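Local atomic coordinates of putative Transcriptional Regulator (Rhodococcus sp., PDB entry 2IA2), a protein that probably binds DNA through an N-terminal helix-turn-helix domain and regulates transcription in response to a small molecule sensed by its C-terminal IclR-type domain. Residues Leu154-Pro159 / Leu191-Asp196; Ala165-Leu170 / Asp184-Ala189; Ala145-Met150 / Gln173-Arg178; Leu90-Val95 / Val113-Gly118. All blocks are in the same frame, centred on the assembly; numbering follows the deposited sequence.

Overall arrangement
All four contacts belong to the C-terminal IclR-type domain. Contacts 1, 2 and 3 cluster on one side of the chain, among the three helices 149-156, 160-169 and 183-196 and the loop that joins the last two. Contacts 1 and 2 both use helix 183-196, while contacts 1 and 3 take opposite ends of helix 149-156. Contact 4, about 18 Å from contact 1 between centres, joins helix 92-107 to strand 110-117 and lies nearest the chain centre. Each contact is only partly buried. Contacts 2 and 4 are wholly apolar, whereas contacts 1 and 3, with exposed residues R194 and Q173, add hydrogen bonds to backbone atoms.

Contact 1. Residues Leu154-Pro159 / Leu191-Asp196; sequences LLAGLP and LAVRAD
R194 reaches across with its side chain to the backbone of A156 in the C-terminal part of helix 149-156. R194 NE donates to A156 O at 2.7 Å with an N-H...O angle of 151°. The donor lies in the carbonyl plane, on a lone pair, and the oxygen in turn sits close to the guanidinium plane. R194 NH2 adds a weak second bond to the same oxygen at 3.2 Å, so one carbonyl receives two N-H groups from one edge of the guanidinium. CG of R194 stands anti to the backbone N (chi1 -151°), and a bend at chi3 (-100°) then turns the guanidinium edge toward A156 O. NH2 also comes within 3.1 Å of L158 O, at an angle too poor for a hydrogen bond.

The apolar part is small. A156 CB lies 4.1 Å from V193 CG1 and 4.2 Å from R194 CB, which lets the backbones approach to 5.4 Å between the CA atoms of A156 and R194. L191 CD2, from the same helix as R194, lies over one guanidinium face, 4.1 Å above the plane and toward its rim.

NH1 forms a salt bridge with D160, at the start of helix 160-169. The positive group thus joins three helices: it is carried by 183-196, meets a carbonyl in the last part of 149-156, and is probably neutralised in part by the aspartate.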
# COMPACT_ATOMS: atom_id res chain seq x y z
N LEU A 154 -14.57 3.30 18.45
CA LEU A 154 -14.71 4.10 17.23
C LEU A 154 -15.28 5.49 17.55
O LEU A 154 -14.77 6.49 17.01
CB LEU A 154 -15.57 3.36 16.14
CG LEU A 154 -14.81 2.15 15.54
CD1 LEU A 154 -15.77 1.17 14.90
CD2 LEU A 154 -13.74 2.60 14.52
N LEU A 155 -16.30 5.53 18.41
CA LEU A 155 -16.87 6.79 18.86
C LEU A 155 -15.86 7.71 19.59
O LEU A 155 -15.89 8.94 19.41
CB LEU A 155 -18.07 6.54 19.76
CG LEU A 155 -19.25 5.83 19.10
CD1 LEU A 155 -20.32 5.50 20.17
CD2 LEU A 155 -19.83 6.67 17.98
N ALA A 156 -14.96 7.13 20.39
CA ALA A 156 -13.92 7.89 21.06
C ALA A 156 -13.00 8.56 20.05
O ALA A 156 -12.35 9.58 20.35
CB ALA A 156 -13.15 7.00 22.02
N GLY A 157 -12.96 8.02 18.83
CA GLY A 157 -12.12 8.55 17.77
C GLY A 157 -12.74 9.71 17.03
O GLY A 157 -12.06 10.39 16.33
N LEU A 158 -14.03 9.97 17.20
CA LEU A 158 -14.66 11.09 16.49
C LEU A 158 -14.14 12.48 16.92
O LEU A 158 -13.74 12.63 18.06
CB LEU A 158 -16.18 11.06 16.73
CG LEU A 158 -16.87 9.90 16.00
CD1 LEU A 158 -18.33 9.91 16.32
CD2 LEU A 158 -16.61 9.96 14.47
N PRO A 159 -14.17 13.49 16.02
CA PRO A 159 -14.03 14.90 16.51
C PRO A 159 -15.14 15.21 17.52
O PRO A 159 -16.27 14.68 17.36
CB PRO A 159 -14.24 15.73 15.23
CG PRO A 159 -13.78 14.78 14.08
CD PRO A 159 -14.30 13.42 14.55
N LEU A 191 -15.28 8.65 26.69
CA LEU A 191 -14.07 9.39 27.00
C LEU A 191 -13.08 8.54 27.84
O LEU A 191 -11.88 8.70 27.68
CB LEU A 191 -14.37 10.74 27.70
CG LEU A 191 -15.37 11.70 27.03
CD1 LEU A 191 -15.55 13.02 27.86
CD2 LEU A 191 -14.98 12.00 25.60
N ALA A 192 -13.58 7.66 28.71
CA ALA A 192 -12.67 6.74 29.44
C ALA A 192 -11.87 5.88 28.43
O ALA A 192 -10.68 5.70 28.57
CB ALA A 192 -13.42 5.87 30.41
N VAL A 193 -12.55 5.38 27.40
CA VAL A 193 -11.91 4.63 26.32
C VAL A 193 -10.82 5.46 25.66
O VAL A 193 -9.77 4.96 25.33
CB VAL A 193 -12.94 4.22 25.25
CG1 VAL A 193 -12.25 3.55 24.07
CG2 VAL A 193 -13.99 3.30 25.86
N ARG A 194 -11.09 6.73 25.44
CA ARG A 194 -10.08 7.64 24.87
C ARG A 194 -8.84 7.63 25.78
O ARG A 194 -7.74 7.44 25.30
CB ARG A 194 -10.67 9.04 24.72
CG ARG A 194 -10.09 9.89 23.58
CD ARG A 194 -10.89 11.22 23.49
NE ARG A 194 -11.93 11.30 22.44
CZ ARG A 194 -12.61 12.41 22.14
NH1 ARG A 194 -12.39 13.53 22.83
NH2 ARG A 194 -13.52 12.42 21.17
N ALA A 195 -9.02 7.76 27.10
CA ALA A 195 -7.89 7.73 28.06
C ALA A 195 -7.18 6.36 28.21
O ALA A 195 -5.96 6.30 28.25
CB ALA A 195 -8.34 8.23 29.43
N ASP A 196 -7.93 5.26 28.28
CA ASP A 196 -7.33 3.93 28.51
C ASP A 196 -6.73 3.26 27.27
O ASP A 196 -5.90 2.34 27.38
CB ASP A 196 -8.40 3.01 29.08
CG ASP A 196 -9.01 3.57 30.35
OD1 ASP A 196 -8.48 4.59 30.86
OD2 ASP A 196 -10.01 2.97 30.84

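Contact 2. Residues Ala165-Leu170 / Asp184-Ala189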
# COMPACT_ATOMS: atom_id res chain seq x y z
N ALA A 165 -22.89 15.49 18.45
CA ALA A 165 -23.99 15.34 17.50
C ALA A 165 -24.58 13.94 17.52
O ALA A 165 -25.80 13.78 17.55
CB ALA A 165 -23.49 15.65 16.09
N TYR A 166 -23.70 12.95 17.44
CA TYR A 166 -24.08 11.55 17.57
C TYR A 166 -24.87 11.27 18.85
O TYR A 166 -25.88 10.53 18.84
CB TYR A 166 -22.82 10.66 17.55
CG TYR A 166 -23.12 9.28 18.07
CD1 TYR A 166 -23.67 8.31 17.22
CD2 TYR A 166 -22.89 8.94 19.39
CE1 TYR A 166 -23.94 7.03 17.66
CE2 TYR A 166 -23.16 7.66 19.85
CZ TYR A 166 -23.69 6.72 18.99
OH TYR A 166 -23.98 5.45 19.46
N LEU A 167 -24.40 11.85 19.96
CA LEU A 167 -24.98 11.58 21.27
C LEU A 167 -26.30 12.30 21.42
O LEU A 167 -27.20 11.78 22.06
CB LEU A 167 -24.04 12.03 22.38
CG LEU A 167 -22.82 11.17 22.62
CD1 LEU A 167 -21.92 11.90 23.60
CD2 LEU A 167 -23.28 9.81 23.17
N GLU A 168 -26.42 13.48 20.81
CA GLU A 168 -27.71 14.18 20.74
C GLU A 168 -28.79 13.38 19.99
O GLU A 168 -29.92 13.26 20.43
CB GLU A 168 -27.51 15.54 20.07
CG GLU A 168 -28.50 16.62 20.48
CD GLU A 168 -28.06 18.02 20.03
OE1 GLU A 168 -26.85 18.21 19.68
OE2 GLU A 168 -28.92 18.93 20.03
N LYS A 169 -28.40 12.81 18.85
CA LYS A 169 -29.28 12.03 18.00
C LYS A 169 -29.63 10.62 18.54
O LYS A 169 -30.61 10.01 18.12
CB LYS A 169 -28.66 11.95 16.58
CG LYS A 169 -29.41 11.00 15.62
CD LYS A 169 -29.49 11.52 14.18
CE LYS A 169 -28.34 11.00 13.31
NZ LYS A 169 -28.21 11.79 12.03
N LEU A 170 -28.83 10.10 19.47
CA LEU A 170 -28.92 8.70 19.89
C LEU A 170 -30.12 8.39 20.76
O LEU A 170 -30.44 9.11 21.72
CB LEU A 170 -27.63 8.26 20.60
CG LEU A 170 -27.53 6.79 21.05
CD1 LEU A 170 -27.71 5.80 19.93
CD2 LEU A 170 -26.21 6.56 21.75
N ASP A 184 -25.12 11.13 29.32
CA ASP A 184 -23.95 11.64 30.05
C ASP A 184 -23.02 10.51 30.56
O ASP A 184 -21.78 10.63 30.53
CB ASP A 184 -24.42 12.55 31.20
CG ASP A 184 -25.37 11.84 32.16
OD1 ASP A 184 -26.56 11.62 31.81
OD2 ASP A 184 -24.92 11.50 33.28
N GLU A 185 -23.61 9.42 31.03
CA GLU A 185 -22.86 8.25 31.46
C GLU A 185 -22.22 7.54 30.25
O GLU A 185 -21.09 7.04 30.34
CB GLU A 185 -23.78 7.29 32.19
CG GLU A 185 -23.06 6.19 32.93
CD GLU A 185 -24.02 5.13 33.44
OE1 GLU A 185 -25.26 5.35 33.38
OE2 GLU A 185 -23.51 4.08 33.88
N LEU A 186 -22.93 7.53 29.13
CA LEU A 186 -22.37 6.98 27.91
C LEU A 186 -21.18 7.81 27.43
O LEU A 186 -20.15 7.25 27.11
CB LEU A 186 -23.42 6.85 26.80
CG LEU A 186 -22.93 6.42 25.40
CD1 LEU A 186 -22.13 5.10 25.39
CD2 LEU A 186 -24.14 6.29 24.51
N LYS A 187 -21.32 9.13 27.38
CA LYS A 187 -20.24 10.00 26.96
C LYS A 187 -19.01 9.76 27.83
O LYS A 187 -17.87 9.77 27.34
CB LYS A 187 -20.67 11.46 27.12
CG LYS A 187 -19.80 12.48 26.43
CD LYS A 187 -20.30 13.86 26.82
CE LYS A 187 -19.80 14.97 25.90
NZ LYS A 187 -18.39 14.85 25.56
N ALA A 188 -19.24 9.56 29.13
CA ALA A 188 -18.16 9.33 30.09
C ALA A 188 -17.44 8.01 29.81
O ALA A 188 -16.21 7.95 29.86
CB ALA A 188 -18.70 9.35 31.49
N ALA A 189 -18.20 6.95 29.52
CA ALA A 189 -17.62 5.66 29.18
C ALA A 189 -16.78 5.77 27.90
O ALA A 189 -15.69 5.19 27.81
CB ALA A 189 -18.72 4.63 29.02
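Helices 160-169 and 183-196 face each other here at moderate distance, with L167 and K187 the nearest pair at 7.6 Å between CA atoms, and side chains alone fill the gap. L167 spreads its two methyls over two partners. Its CD1 rests on the aliphatic stem of K187, 3.6 Å from K187 CG, the two side chains crossing at about a right angle. Its CD2 reaches L186 CD2 at 3.9 Å. From the residue just past the first helix, L170 sends CD2 against that same L186 methyl, at 3.5 Å from L186 CD2, tighter than usual van der Waals contact. A chi1 of -177° points the L170 side chain away from its own backbone N and extends it across the gap. Cutting L167 back to an alanine takes away both methyls and is likely to open a gap between the helices, with the K187 stem losing its partner and L186 keeping only L170 of the two leucines it meets here. Beyond its stem, K187 bends at chi4 and carries NZ to a long, weak ion pair with D164. Helix 149-156 lies alongside, with L155 touching Y166 and R152 touching L186, and in the loop before it Y146 packs on Y166 and L170.

Contact 3. Residues Ala145-Met150 / Gln173-Arg178; sequences AYATSM and QRLTER
The short turn that leads from strand 142-144 into helix 149-156 meets the loop between helices 160-169 and 183-196, with Y146 and A147 on one side and Q173 and L175 on the other. The Y146 hydroxyl does the polar work: Q173 N donates to Y146 OH at 3.0 Å, with an N-H...O angle of 151°. A water at the ring edge lies 2.7 Å from Y146 OH and gives a weak bond to Q173 OE1. Y146 CG sits between the backbone N and the carbonyl carbon (chi1 81°), sending the ring out toward the loop. L175 brings CD1 in obliquely, 3.7 Å from Y146 OH and 3.6 Å from A147 CB, so that this one methyl touches both the phenol oxygen and the alanine. A147 CB itself lies over one face of the Y146 ring, toward the rim. A phenylalanine at Y146 would probably leave the Q173 amide and the water without their phenol partner and the loop less firmly placed. Behind the ring, Y146 CB packs against L186 of helix 183-196. T148 stands at the N-cap of helix 149-156 and accepts from G151 N, while M150, a selenomethionine, lies against strands 110-117, 120-127 and 209-217.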
# COMPACT_ATOMS: atom_id res chain seq x y z
N ALA A 145 -23.20 1.16 17.65
CA ALA A 145 -21.90 1.54 18.18
C ALA A 145 -21.87 1.70 19.70
O ALA A 145 -20.87 1.29 20.36
CB ALA A 145 -21.38 2.83 17.47
N TYR A 146 -22.93 2.29 20.27
CA TYR A 146 -23.02 2.57 21.73
C TYR A 146 -22.99 1.35 22.64
O TYR A 146 -22.71 1.48 23.83
CB TYR A 146 -24.26 3.41 22.09
CG TYR A 146 -25.56 2.65 22.22
CD1 TYR A 146 -25.97 2.14 23.45
CD2 TYR A 146 -26.39 2.46 21.11
CE1 TYR A 146 -27.20 1.44 23.58
CE2 TYR A 146 -27.60 1.78 21.20
CZ TYR A 146 -28.00 1.28 22.45
OH TYR A 146 -29.20 0.61 22.56
N ALA A 147 -23.31 0.18 22.11
CA ALA A 147 -23.48 -1.01 22.93
C ALA A 147 -22.44 -2.09 22.65
O ALA A 147 -22.57 -3.22 23.11
CB ALA A 147 -24.94 -1.57 22.78
N THR A 148 -21.37 -1.73 21.91
CA THR A 148 -20.29 -2.66 21.59
C THR A 148 -18.97 -2.04 22.01
O THR A 148 -18.86 -0.80 22.08
CB THR A 148 -20.25 -2.94 20.07
OG1 THR A 148 -20.07 -1.70 19.42
CG2 THR A 148 -21.55 -3.57 19.61
N SER A 149 -17.97 -2.88 22.27
CA SER A 149 -16.67 -2.42 22.67
C SER A 149 -15.99 -1.72 21.51
O SER A 149 -15.42 -0.68 21.69
CB SER A 149 -15.79 -3.56 23.27
OG SER A 149 -15.45 -4.57 22.32
N MSE A 150 -16.05 -2.32 20.32
CA MSE A 150 -15.53 -1.69 19.11
C MSE A 150 -16.24 -0.34 18.82
O MSE A 150 -15.60 0.62 18.46
CB MSE A 150 -15.67 -2.65 17.92
CG MSE A 150 -14.65 -3.76 18.05
SE MSE A 150 -14.45 -4.90 16.51
CE MSE A 150 -16.21 -5.70 16.42
N GLN A 173 -31.24 2.36 23.96
CA GLN A 173 -32.23 1.35 24.41
C GLN A 173 -31.69 0.49 25.55
O GLN A 173 -30.50 0.25 25.63
CB GLN A 173 -32.66 0.45 23.26
CG GLN A 173 -32.91 1.19 21.99
CD GLN A 173 -33.86 0.48 21.08
OE1 GLN A 173 -33.56 -0.60 20.55
NE2 GLN A 173 -35.02 1.10 20.87
N ARG A 174 -32.57 0.02 26.44
CA ARG A 174 -32.14 -0.87 27.53
C ARG A 174 -32.08 -2.28 26.95
O ARG A 174 -33.08 -2.99 26.96
CB ARG A 174 -33.12 -0.82 28.71
N LEU A 175 -30.94 -2.67 26.41
CA LEU A 175 -30.78 -3.99 25.81
C LEU A 175 -30.68 -5.15 26.82
O LEU A 175 -31.18 -6.25 26.56
CB LEU A 175 -29.56 -4.00 24.85
CG LEU A 175 -29.52 -2.93 23.74
CD1 LEU A 175 -28.20 -2.97 22.95
CD2 LEU A 175 -30.72 -3.08 22.79
N THR A 176 -29.98 -4.91 27.94
CA THR A 176 -29.84 -5.89 29.04
C THR A 176 -30.07 -5.08 30.31
O THR A 176 -30.21 -3.85 30.22
CB THR A 176 -28.41 -6.54 29.09
OG1 THR A 176 -27.44 -5.60 29.57
CG2 THR A 176 -27.99 -7.04 27.74
N GLU A 177 -30.06 -5.72 31.48
CA GLU A 177 -30.11 -4.97 32.75
C GLU A 177 -28.87 -4.13 33.01
O GLU A 177 -28.87 -3.25 33.88
CB GLU A 177 -30.43 -5.88 33.96
CG GLU A 177 -31.88 -6.39 34.04
N ARG A 178 -27.79 -4.38 32.26
CA ARG A 178 -26.54 -3.61 32.47
C ARG A 178 -26.21 -2.56 31.44
O ARG A 178 -25.18 -1.92 31.55
CB ARG A 178 -25.36 -4.53 32.64
CG ARG A 178 -25.60 -5.50 33.75
CD ARG A 178 -24.67 -6.63 33.60
NE ARG A 178 -23.33 -6.22 33.99
CZ ARG A 178 -22.80 -6.48 35.17
NH1 ARG A 178 -23.50 -7.16 36.06
NH2 ARG A 178 -21.58 -6.08 35.44
O HOH W 1 -30.26 0.11 20.14

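Contact 4. Residues Leu90-Val95 / Val113-Gly118; sequences LSLPEV and VSILDG
L92, in the first turn of helix 92-107, leans here on V113 and I115 in a face of the six-stranded antiparallel sheet of the C-terminal domain, whose family belongs to the GAF-like clan. Helix and strand 110-117 follow each other in the chain, so the contact closes a helix-to-strand connection at the far end of the helix from the joining turn. One side chain reaches across. With chi1 at 160°, L92 carries CG to the side opposite its backbone N, and its CD2 touches two alternate strand residues: I115 CG2 at 3.7 Å and V113 CG1, more loosely, at 4.2 Å. Both branched residues point toward the helix, while S114 between them points away from it; the S114 side chain touches M150 and L154 of helix 149-156. L92 and I115 run antiparallel to each other and meet by their methyls, CD2 and CG2. A225 of strand 223-232 packs against L92, V113 and I115, and L260 of helix 246-264 also meets L92.

A capping box marks the helix start. S91, at the N-cap, gives its backbone N to E94 OE1 at 2.8 Å in a nearly straight bond (170°), and E94 N returns a weak bond to S91 OG at 3.4 Å. The carboxylate oxygen is met on its anti side, with the donor 23° out of the carboxylate plane.

No hydrogen bond crosses between helix and strand. Polar chemistry probably helps define where the helix begins, and just one position later L92 makes the apolar contact, so the capping probably helps set the place from which L92 reaches the sheet.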
# COMPACT_ATOMS: atom_id res chain seq x y z
N LEU A 90 -3.39 -3.89 -0.69
CA LEU A 90 -4.14 -4.65 0.32
C LEU A 90 -5.18 -3.81 1.05
O LEU A 90 -4.91 -2.68 1.46
CB LEU A 90 -3.18 -5.27 1.38
CG LEU A 90 -2.14 -6.27 0.91
CD1 LEU A 90 -1.17 -6.77 2.01
CD2 LEU A 90 -2.83 -7.45 0.22
N SER A 91 -6.38 -4.36 1.22
CA SER A 91 -7.44 -3.65 1.92
C SER A 91 -7.20 -3.75 3.43
O SER A 91 -6.40 -4.58 3.91
CB SER A 91 -8.82 -4.26 1.54
OG SER A 91 -8.80 -5.58 1.93
N LEU A 92 -7.89 -2.94 4.19
CA LEU A 92 -7.83 -3.17 5.63
C LEU A 92 -8.16 -4.61 6.08
O LEU A 92 -7.45 -5.15 6.93
CB LEU A 92 -8.65 -2.12 6.38
CG LEU A 92 -9.05 -2.52 7.81
CD1 LEU A 92 -7.91 -2.19 8.76
CD2 LEU A 92 -10.35 -1.80 8.26
N PRO A 93 -9.26 -5.23 5.60
CA PRO A 93 -9.50 -6.61 6.04
C PRO A 93 -8.36 -7.60 5.69
O PRO A 93 -8.06 -8.49 6.47
CB PRO A 93 -10.78 -7.01 5.27
CG PRO A 93 -11.46 -5.73 4.99
CD PRO A 93 -10.38 -4.73 4.77
N GLU A 94 -7.76 -7.46 4.52
CA GLU A 94 -6.66 -8.34 4.09
C GLU A 94 -5.42 -8.07 4.96
O GLU A 94 -4.67 -8.99 5.25
CB GLU A 94 -6.31 -8.08 2.63
CG GLU A 94 -7.42 -8.48 1.67
CD GLU A 94 -7.20 -7.96 0.22
OE1 GLU A 94 -6.65 -6.86 -0.02
OE2 GLU A 94 -7.69 -8.63 -0.68
N VAL A 95 -5.20 -6.82 5.37
CA VAL A 95 -4.07 -6.52 6.26
C VAL A 95 -4.31 -7.15 7.66
O VAL A 95 -3.43 -7.84 8.22
CB VAL A 95 -3.80 -5.01 6.35
CG1 VAL A 95 -2.86 -4.70 7.54
CG2 VAL A 95 -3.23 -4.43 4.98
N VAL A 113 -12.48 -7.36 13.34
CA VAL A 113 -12.16 -5.95 13.10
C VAL A 113 -13.42 -5.31 12.57
O VAL A 113 -14.11 -5.90 11.76
CB VAL A 113 -10.93 -5.78 12.13
CG1 VAL A 113 -10.83 -4.34 11.58
CG2 VAL A 113 -9.63 -6.14 12.83
N SER A 114 -13.72 -4.08 13.00
CA SER A 114 -14.88 -3.36 12.44
C SER A 114 -14.54 -1.92 12.15
O SER A 114 -13.50 -1.40 12.58
CB SER A 114 -16.09 -3.39 13.40
OG SER A 114 -15.72 -2.74 14.61
N ILE A 115 -15.42 -1.29 11.37
CA ILE A 115 -15.28 0.12 11.09
C ILE A 115 -16.61 0.77 11.42
O ILE A 115 -17.60 0.07 11.60
CB ILE A 115 -14.90 0.36 9.60
CG1 ILE A 115 -16.01 -0.19 8.68
CG2 ILE A 115 -13.50 -0.25 9.34
CD1 ILE A 115 -15.88 0.20 7.27
N LEU A 116 -16.64 2.10 11.50
CA LEU A 116 -17.84 2.83 11.87
C LEU A 116 -18.64 3.25 10.63
O LEU A 116 -18.06 3.73 9.65
CB LEU A 116 -17.49 4.05 12.71
CG LEU A 116 -18.66 4.76 13.40
CD1 LEU A 116 -19.29 3.86 14.46
CD2 LEU A 116 -18.21 6.07 14.02
N ASP A 117 -19.95 3.07 10.69
CA ASP A 117 -20.84 3.58 9.65
C ASP A 117 -22.04 4.30 10.25
O ASP A 117 -23.02 3.67 10.64
CB ASP A 117 -21.31 2.44 8.74
CG ASP A 117 -22.04 2.94 7.51
OD1 ASP A 117 -22.23 4.17 7.39
OD2 ASP A 117 -22.42 2.10 6.67
N GLY A 118 -21.96 5.62 10.32
CA GLY A 118 -22.85 6.40 11.17
C GLY A 118 -22.96 5.83 12.57
O GLY A 118 -22.01 5.87 13.34